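Local coordinates for DNA translocase coupling protein (Clostridium perfringens, PDB 6O1X) that probably binds DNA and ATP as the FtsK/SpoIIIE-family coupling protein of plasmid conjugation, this chain being a piece that includes its P-loop ATPase domain, at residues Gly157-Met162 with Glu225-Ile230. Residues are numbered along the deposited sequence; the frame is centred on the assembly and turned at random.
Sequences GAIAYM and ELKRII. With BGC (beta-D-glucopyranose), chain D.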
ATOM      1  N   GLY A 157     -19.565  -5.083  -9.582  1.00 33.82           N
ATOM      2  CA  GLY A 157     -19.821  -6.012 -10.681  1.00 33.47           C
ATOM      3  C   GLY A 157     -18.636  -6.458 -11.511  1.00 41.71           C
ATOM      4  O   GLY A 157     -18.824  -6.925 -12.643  1.00 43.82           O
ATOM      5  N   ALA A 158     -17.404  -6.355 -10.968  1.00 36.61           N
ATOM      6  CA  ALA A 158     -16.226  -6.805 -11.697  1.00 36.30           C
ATOM      7  C   ALA A 158     -16.120  -8.350 -11.689  1.00 38.31           C
ATOM      8  O   ALA A 158     -16.625  -8.995 -10.754  1.00 38.31           O
ATOM      9  CB  ALA A 158     -14.966  -6.201 -11.072  1.00 37.16           C
ATOM     10  N   ILE A 159     -15.463  -8.916 -12.730  1.00 32.14           N
ATOM     11  CA  ILE A 159     -15.082 -10.326 -12.884  1.00 32.36           C
ATOM     12  C   ILE A 159     -13.707 -10.408 -12.171  1.00 36.27           C
ATOM     13  O   ILE A 159     -12.836  -9.581 -12.450  1.00 36.98           O
ATOM     14  CB  ILE A 159     -14.905 -10.724 -14.393  1.00 35.71           C
ATOM     15  CG1 ILE A 159     -16.241 -10.733 -15.175  1.00 34.95           C
ATOM     16  CG2 ILE A 159     -14.151 -12.071 -14.549  1.00 36.12           C
ATOM     17  CD1 ILE A 159     -16.014 -10.671 -16.684  1.00 33.60           C
ATOM     18  N   ALA A 160     -13.493 -11.415 -11.322  1.00 30.08           N
ATOM     19  CA  ALA A 160     -12.253 -11.539 -10.582  1.00 29.25           C
ATOM     20  C   ALA A 160     -11.464 -12.832 -10.808  1.00 33.26           C
ATOM     21  O   ALA A 160     -12.057 -13.917 -10.924  1.00 31.72           O
ATOM     22  CB  ALA A 160     -12.532 -11.374  -9.099  1.00 29.89           C
ATOM     23  N   TYR A 161     -10.103 -12.696 -10.809  1.00 29.40           N
ATOM     24  CA  TYR A 161      -9.142 -13.788 -10.863  1.00 29.25           C
ATOM     25  C   TYR A 161      -8.187 -13.597  -9.734  1.00 36.51           C
ATOM     26  O   TYR A 161      -7.734 -12.474  -9.498  1.00 37.01           O
ATOM     27  CB  TYR A 161      -8.408 -13.855 -12.195  1.00 29.51           C
ATOM     28  CG  TYR A 161      -9.341 -14.069 -13.357  1.00 29.12           C
ATOM     29  CD1 TYR A 161      -9.765 -15.346 -13.707  1.00 29.95           C
ATOM     30  CD2 TYR A 161      -9.790 -12.998 -14.118  1.00 30.31           C
ATOM     31  CE1 TYR A 161     -10.611 -15.551 -14.793  1.00 30.54           C
ATOM     32  CE2 TYR A 161     -10.670 -13.186 -15.179  1.00 31.51           C
ATOM     33  CZ  TYR A 161     -11.079 -14.466 -15.511  1.00 36.90           C
ATOM     34  OH  TYR A 161     -11.897 -14.652 -16.587  1.00 40.24           O
ATOM     35  N   MET A 162      -7.920 -14.676  -8.984  1.00 34.54           N
ATOM     36  CA  MET A 162      -7.060 -14.612  -7.806  1.00 34.15           C
ATOM     37  C   MET A 162      -5.915 -15.624  -7.940  1.00 40.96           C
ATOM     38  O   MET A 162      -6.149 -16.791  -8.221  1.00 43.60           O
ATOM     39  CB  MET A 162      -7.913 -14.798  -6.550  1.00 35.95           C
ATOM     40  CG  MET A 162      -9.011 -13.715  -6.400  1.00 39.47           C
ATOM     41  SD  MET A 162     -10.548 -14.207  -5.520  1.00 43.75           S
ATOM     42  CE  MET A 162     -11.423 -15.090  -6.827  1.00 39.04           C
ATOM     43  N   GLU A 225     -21.665  -4.977 -23.221  1.00 60.24           N
ATOM     44  CA  GLU A 225     -20.840  -4.311 -22.210  1.00 58.60           C
ATOM     45  C   GLU A 225     -19.681  -5.157 -21.658  1.00 57.89           C
ATOM     46  O   GLU A 225     -19.875  -6.271 -21.144  1.00 57.61           O
ATOM     47  CB  GLU A 225     -21.687  -3.747 -21.064  1.00 60.06           C
ATOM     48  CG  GLU A 225     -22.393  -2.443 -21.430  1.00 75.12           C
ATOM     49  CD  GLU A 225     -23.770  -2.535 -22.072  1.00101.93           C
ATOM     50  OE1 GLU A 225     -24.226  -3.666 -22.361  1.00103.82           O
ATOM     51  OE2 GLU A 225     -24.397  -1.468 -22.280  1.00 87.48           O
ATOM     52  N   LEU A 226     -18.462  -4.588 -21.765  1.00 49.10           N
ATOM     53  CA  LEU A 226     -17.246  -5.178 -21.225  1.00 45.68           C
ATOM     54  C   LEU A 226     -17.242  -4.943 -19.712  1.00 44.13           C
ATOM     55  O   LEU A 226     -17.588  -3.860 -19.233  1.00 42.12           O
ATOM     56  CB  LEU A 226     -15.989  -4.569 -21.877  1.00 45.14           C
ATOM     57  CG  LEU A 226     -15.809  -4.787 -23.416  1.00 48.08           C
ATOM     58  CD1 LEU A 226     -14.804  -3.791 -23.989  1.00 48.36           C
ATOM     59  CD2 LEU A 226     -15.372  -6.193 -23.739  1.00 43.17           C
ATOM     60  N   LYS A 227     -16.920  -5.982 -18.958  1.00 38.52           N
ATOM     61  CA  LYS A 227     -16.874  -5.867 -17.518  1.00 37.11           C
ATOM     62  C   LYS A 227     -15.435  -5.625 -17.081  1.00 39.46           C
ATOM     63  O   LYS A 227     -14.508  -6.093 -17.747  1.00 39.29           O
ATOM     64  CB  LYS A 227     -17.451  -7.132 -16.861  1.00 39.03           C
ATOM     65  CG  LYS A 227     -18.972  -7.211 -16.876  1.00 49.53           C
ATOM     66  CD  LYS A 227     -19.477  -8.376 -16.023  1.00 65.92           C
ATOM     67  CE  LYS A 227     -20.928  -8.237 -15.605  1.00 82.21           C
ATOM     68  NZ  LYS A 227     -21.118  -7.259 -14.491  1.00 89.76           N
ATOM     69  N   ARG A 228     -15.239  -4.899 -15.968  1.00 34.09           N
ATOM     70  CA  ARG A 228     -13.898  -4.692 -15.414  1.00 32.87           C
ATOM     71  C   ARG A 228     -13.383  -6.058 -14.939  1.00 34.71           C
ATOM     72  O   ARG A 228     -14.114  -6.826 -14.298  1.00 32.42           O
ATOM     73  CB  ARG A 228     -13.917  -3.696 -14.214  1.00 29.81           C
ATOM     74  CG  ARG A 228     -12.508  -3.443 -13.608  1.00 29.71           C
ATOM     75  CD  ARG A 228     -12.414  -2.294 -12.590  1.00 27.00           C
ATOM     76  NE  ARG A 228     -12.976  -1.046 -13.119  1.00 27.23           N
ATOM     77  CZ  ARG A 228     -12.307  -0.167 -13.860  1.00 45.83           C
ATOM     78  NH1 ARG A 228     -11.026  -0.371 -14.153  1.00 31.12           N
ATOM     79  NH2 ARG A 228     -12.926   0.906 -14.347  1.00 29.73           N
ATOM     80  N   ILE A 229     -12.126  -6.348 -15.243  1.00 32.75           N
ATOM     81  CA  ILE A 229     -11.484  -7.583 -14.792  1.00 32.21           C
ATOM     82  C   ILE A 229     -10.467  -7.211 -13.722  1.00 37.42           C
ATOM     83  O   ILE A 229      -9.571  -6.408 -13.969  1.00 36.56           O
ATOM     84  CB  ILE A 229     -10.885  -8.418 -15.974  1.00 34.44           C
ATOM     85  CG1 ILE A 229     -12.021  -8.911 -16.935  1.00 32.62           C
ATOM     86  CG2 ILE A 229     -10.027  -9.602 -15.443  1.00 35.38           C
ATOM     87  CD1 ILE A 229     -11.597  -9.645 -18.147  1.00 29.86           C
ATOM     88  N   ILE A 230     -10.642  -7.758 -12.524  1.00 35.49           N
ATOM     89  CA  ILE A 230      -9.712  -7.540 -11.422  1.00 35.16           C
ATOM     90  C   ILE A 230      -8.875  -8.809 -11.204  1.00 37.46           C
ATOM     91  O   ILE A 230      -9.422  -9.889 -10.996  1.00 37.44           O
ATOM     92  CB  ILE A 230     -10.351  -6.952 -10.102  1.00 37.65           C
ATOM     93  CG1 ILE A 230      -9.306  -6.842  -8.960  1.00 37.96           C
ATOM     94  CG2 ILE A 230     -11.532  -7.786  -9.596  1.00 38.48           C
ATOM     95  CD1 ILE A 230      -8.051  -6.076  -9.222  1.00 40.71           C
TER
HETATM   96  C2  BGC D 602     -12.764 -17.597 -19.124  1.00 89.22           C
HETATM   97  C3  BGC D 602     -12.316 -18.510 -20.261  1.00 89.66           C
HETATM   98  C4  BGC D 602     -10.793 -18.548 -20.342  1.00 88.41           C
HETATM   99  C5  BGC D 602     -10.204 -18.916 -18.982  1.00 87.76           C
HETATM  100  C6  BGC D 602      -8.698 -18.848 -18.939  1.00 85.53           C
HETATM  101  C1  BGC D 602     -12.103 -18.041 -17.824  1.00 89.18           C
HETATM  102  O1  BGC D 602     -12.520 -17.228 -16.785  1.00 89.62           O
HETATM  103  O2  BGC D 602     -14.180 -17.621 -18.973  1.00 91.35           O
HETATM  104  O3  BGC D 602     -12.865 -18.067 -21.498  1.00 89.98           O
HETATM  105  O4  BGC D 602     -10.375 -19.497 -21.318  1.00 88.80           O
HETATM  106  O5  BGC D 602     -10.684 -18.005 -17.980  1.00 88.94           O
HETATM  107  O6  BGC D 602      -8.208 -19.281 -17.676  1.00 85.18           O
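I159 and I229 pair in parallel at the start of two neighbouring strands, 159-163 and 229-233, in the mixed sheet of the FtsK/SpoIIIE-type P-loop ATPase fold, and they illustrate how a parallel register is set. I159 bonds to both neighbours of its partner, its N to R228 O and its O to I230 N (2.9 Å); I230 O then takes Y161 N. A160 CA adds a C-H···O contact to I230 O (3.3 Å).

Side chains then divide between the two faces. On one, I230 CG2 packs against A160 CB (3.8 Å) and A158 CB; CG1 lies anti to the backbone N (chi1 176°), which leaves CG2 as the branch that meets the alanines. Helix 142-155, which follows the P-loop, covers this face through L150, L153 and L154. On the other, I229 CG2 meets the edge of the Y161 ring at CE2 (3.7 Å), near the ring plane, while L191 and Y194 of helix 185-209 also touch Y161.

Just before strand 229-233, the K227 side chain crosses that of I159 at about a right angle, its CB 3.8 Å from I159 CD1. The lysine chain bends at chi4 (-77°) and brings NZ to G157 O (3.0 Å) in the carbonyl plane, on a lone pair; G157 itself closes helix 142-155 with a Schellman motif. Farther out, the R228 guanidinium, directed away from this pair, makes a salt bridge with E109 and hydrogen bonds with N127 and N273. Y161, L191 and Y194 belong to a glucose pocket, where Y161 OH shares a 2.7 Å hydrogen bond with O1 of the bound sugar, at the ring's edge.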